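Local atomic coordinates of amidohydrolase (PDB entry 3OOQ), a protein that belongs to the metal-dependent amidohydrolase family and may hydrolyse cyclic amide bonds, perhaps as an allantoinase, although its substrate is not established. Residues F[102-107]-F[132-137]. Numbering follows the deposited sequence.
Sequences PAIERA and IKFRSI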
# COMPACT_ATOMS: atom_id res chain seq x y z
N PRO F 102 19.34 -27.03 18.30
CA PRO F 102 20.72 -27.56 18.26
C PRO F 102 21.76 -26.68 18.94
O PRO F 102 22.88 -27.16 19.22
CB PRO F 102 21.03 -27.69 16.75
CG PRO F 102 19.96 -26.89 16.05
CD PRO F 102 18.76 -26.83 16.95
N ALA F 103 21.41 -25.42 19.20
CA ALA F 103 22.29 -24.53 19.96
C ALA F 103 22.54 -25.07 21.38
O ALA F 103 23.53 -24.71 22.02
CB ALA F 103 21.71 -23.12 20.01
N ILE F 104 21.62 -25.90 21.88
CA ILE F 104 21.65 -26.36 23.27
C ILE F 104 22.75 -27.38 23.54
O ILE F 104 23.46 -27.27 24.55
CB ILE F 104 20.25 -26.84 23.74
CG1 ILE F 104 19.34 -25.62 23.92
CG2 ILE F 104 20.35 -27.66 25.08
CD1 ILE F 104 17.84 -25.92 24.05
N GLU F 105 22.92 -28.36 22.65
CA GLU F 105 24.02 -29.31 22.77
C GLU F 105 25.34 -28.55 22.60
O GLU F 105 26.37 -28.91 23.18
CB GLU F 105 23.88 -30.45 21.74
CG GLU F 105 24.72 -31.67 22.03
CD GLU F 105 24.10 -32.62 23.05
OE1 GLU F 105 23.07 -32.28 23.69
OE2 GLU F 105 24.65 -33.74 23.22
N ARG F 106 25.31 -27.49 21.81
CA ARG F 106 26.49 -26.66 21.58
C ARG F 106 26.82 -25.84 22.83
O ARG F 106 28.00 -25.64 23.13
CB ARG F 106 26.30 -25.76 20.36
CG ARG F 106 26.28 -26.53 19.03
CD ARG F 106 25.94 -25.61 17.86
NE ARG F 106 26.00 -26.33 16.58
CZ ARG F 106 25.03 -26.38 15.67
NH1 ARG F 106 23.88 -25.72 15.82
NH2 ARG F 106 25.23 -27.08 14.56
N ALA F 107 25.80 -25.38 23.55
CA ALA F 107 26.01 -24.63 24.81
C ALA F 107 26.62 -25.52 25.93
O ALA F 107 27.51 -25.08 26.66
CB ALA F 107 24.73 -24.00 25.28
N ILE F 132 15.98 -21.98 33.42
CA ILE F 132 15.90 -23.39 33.10
C ILE F 132 17.29 -24.01 33.08
O ILE F 132 18.30 -23.30 33.02
CB ILE F 132 15.17 -23.64 31.73
CG1 ILE F 132 15.91 -22.97 30.56
CG2 ILE F 132 13.72 -23.13 31.78
CD1 ILE F 132 16.70 -23.90 29.72
N LYS F 133 17.32 -25.33 33.14
CA LYS F 133 18.56 -26.08 32.98
C LYS F 133 18.40 -26.96 31.76
O LYS F 133 17.29 -27.37 31.45
CB LYS F 133 18.80 -26.99 34.17
CG LYS F 133 19.05 -26.29 35.46
CD LYS F 133 19.61 -27.31 36.45
CE LYS F 133 19.61 -26.76 37.84
NZ LYS F 133 20.34 -27.69 38.72
N PHE F 134 19.51 -27.27 31.08
CA PHE F 134 19.48 -28.09 29.87
C PHE F 134 19.45 -29.58 30.21
O PHE F 134 20.32 -30.33 29.78
CB PHE F 134 20.70 -27.79 28.98
CG PHE F 134 20.84 -26.34 28.57
CD1 PHE F 134 19.74 -25.60 28.13
CD2 PHE F 134 22.10 -25.74 28.56
CE1 PHE F 134 19.87 -24.26 27.74
CE2 PHE F 134 22.24 -24.40 28.17
CZ PHE F 134 21.11 -23.66 27.76
N ARG F 135 18.46 -30.00 31.00
CA ARG F 135 18.41 -31.36 31.54
C ARG F 135 17.54 -32.37 30.78
O ARG F 135 17.70 -33.57 30.98
CB ARG F 135 18.05 -31.37 33.05
CG ARG F 135 16.93 -30.42 33.46
CD ARG F 135 16.33 -30.76 34.83
NE ARG F 135 16.89 -30.05 35.98
CZ ARG F 135 16.21 -29.25 36.81
NH1 ARG F 135 14.91 -29.02 36.63
NH2 ARG F 135 16.82 -28.68 37.84
N SER F 136 16.64 -31.91 29.92
CA SER F 136 15.62 -32.79 29.35
C SER F 136 14.95 -32.13 28.13
O SER F 136 14.99 -30.92 27.97
CB SER F 136 14.57 -33.10 30.44
OG SER F 136 13.41 -33.69 29.93
N ILE F 137 14.34 -32.94 27.27
CA ILE F 137 13.54 -32.39 26.18
C ILE F 137 12.16 -32.02 26.68
O ILE F 137 11.38 -31.40 25.96
CB ILE F 137 13.45 -33.36 24.99
CG1 ILE F 137 12.81 -34.68 25.42
CG2 ILE F 137 14.84 -33.55 24.38
CD1 ILE F 137 12.75 -35.68 24.33
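Phe134 packs its ring against the helix 103-108, where Ile104 and Ala107, one turn apart, both turn their side chains toward it. CG2 of Ile104 and CB of Ala107 come at the ring obliquely, from the same side of its plane. Methyl CG2 of Ile104 sits near the root of the ring, 3.7 Å from CD1 of Phe134 and 3.9 Å from its CB. The same methyl makes an off-centre CH-pi contact, CG2 of Ile104 standing 4.1 Å from the centroid of the Phe134 ring and 29° off the ring normal. Farther out, CB of Ala107 meets CE2 of Phe134 at 3.8 Å. The branching of Ile104 serves this contact: CG2 lies anti to the backbone N, while CG1 (chi1 -72°) passes CE1 of Phe134 more loosely, at 4.1 Å. With no hydrogen bond between the segments and only carbon atoms meeting, the join is apolar, and Ile104, Ala107 and Phe134 are all buried. Phe134 is the centre of an inverse gamma turn just past strand 125-133, with a weak bond from Arg135 N to Lys133 O closing it. Its side chain also touches Val112 and Val115 of strand 112-117 and Ile380 of strand 375-380. Replacing Phe134 by an alanine removes the ring and would probably open a gap beside helix 103-108, leaving Ile104, Ala107 and these three residues without their aromatic partner. Nearby, Lys133 turns its amine to Asp358, Asp360 and Asp381 in salt bridges. The contact is plain core packing in the amidohydrolase family, of the TIM-barrel clan: a helix set on an aromatic side chain from the turn after strand 125-133, which runs antiparallel to strand 112-117.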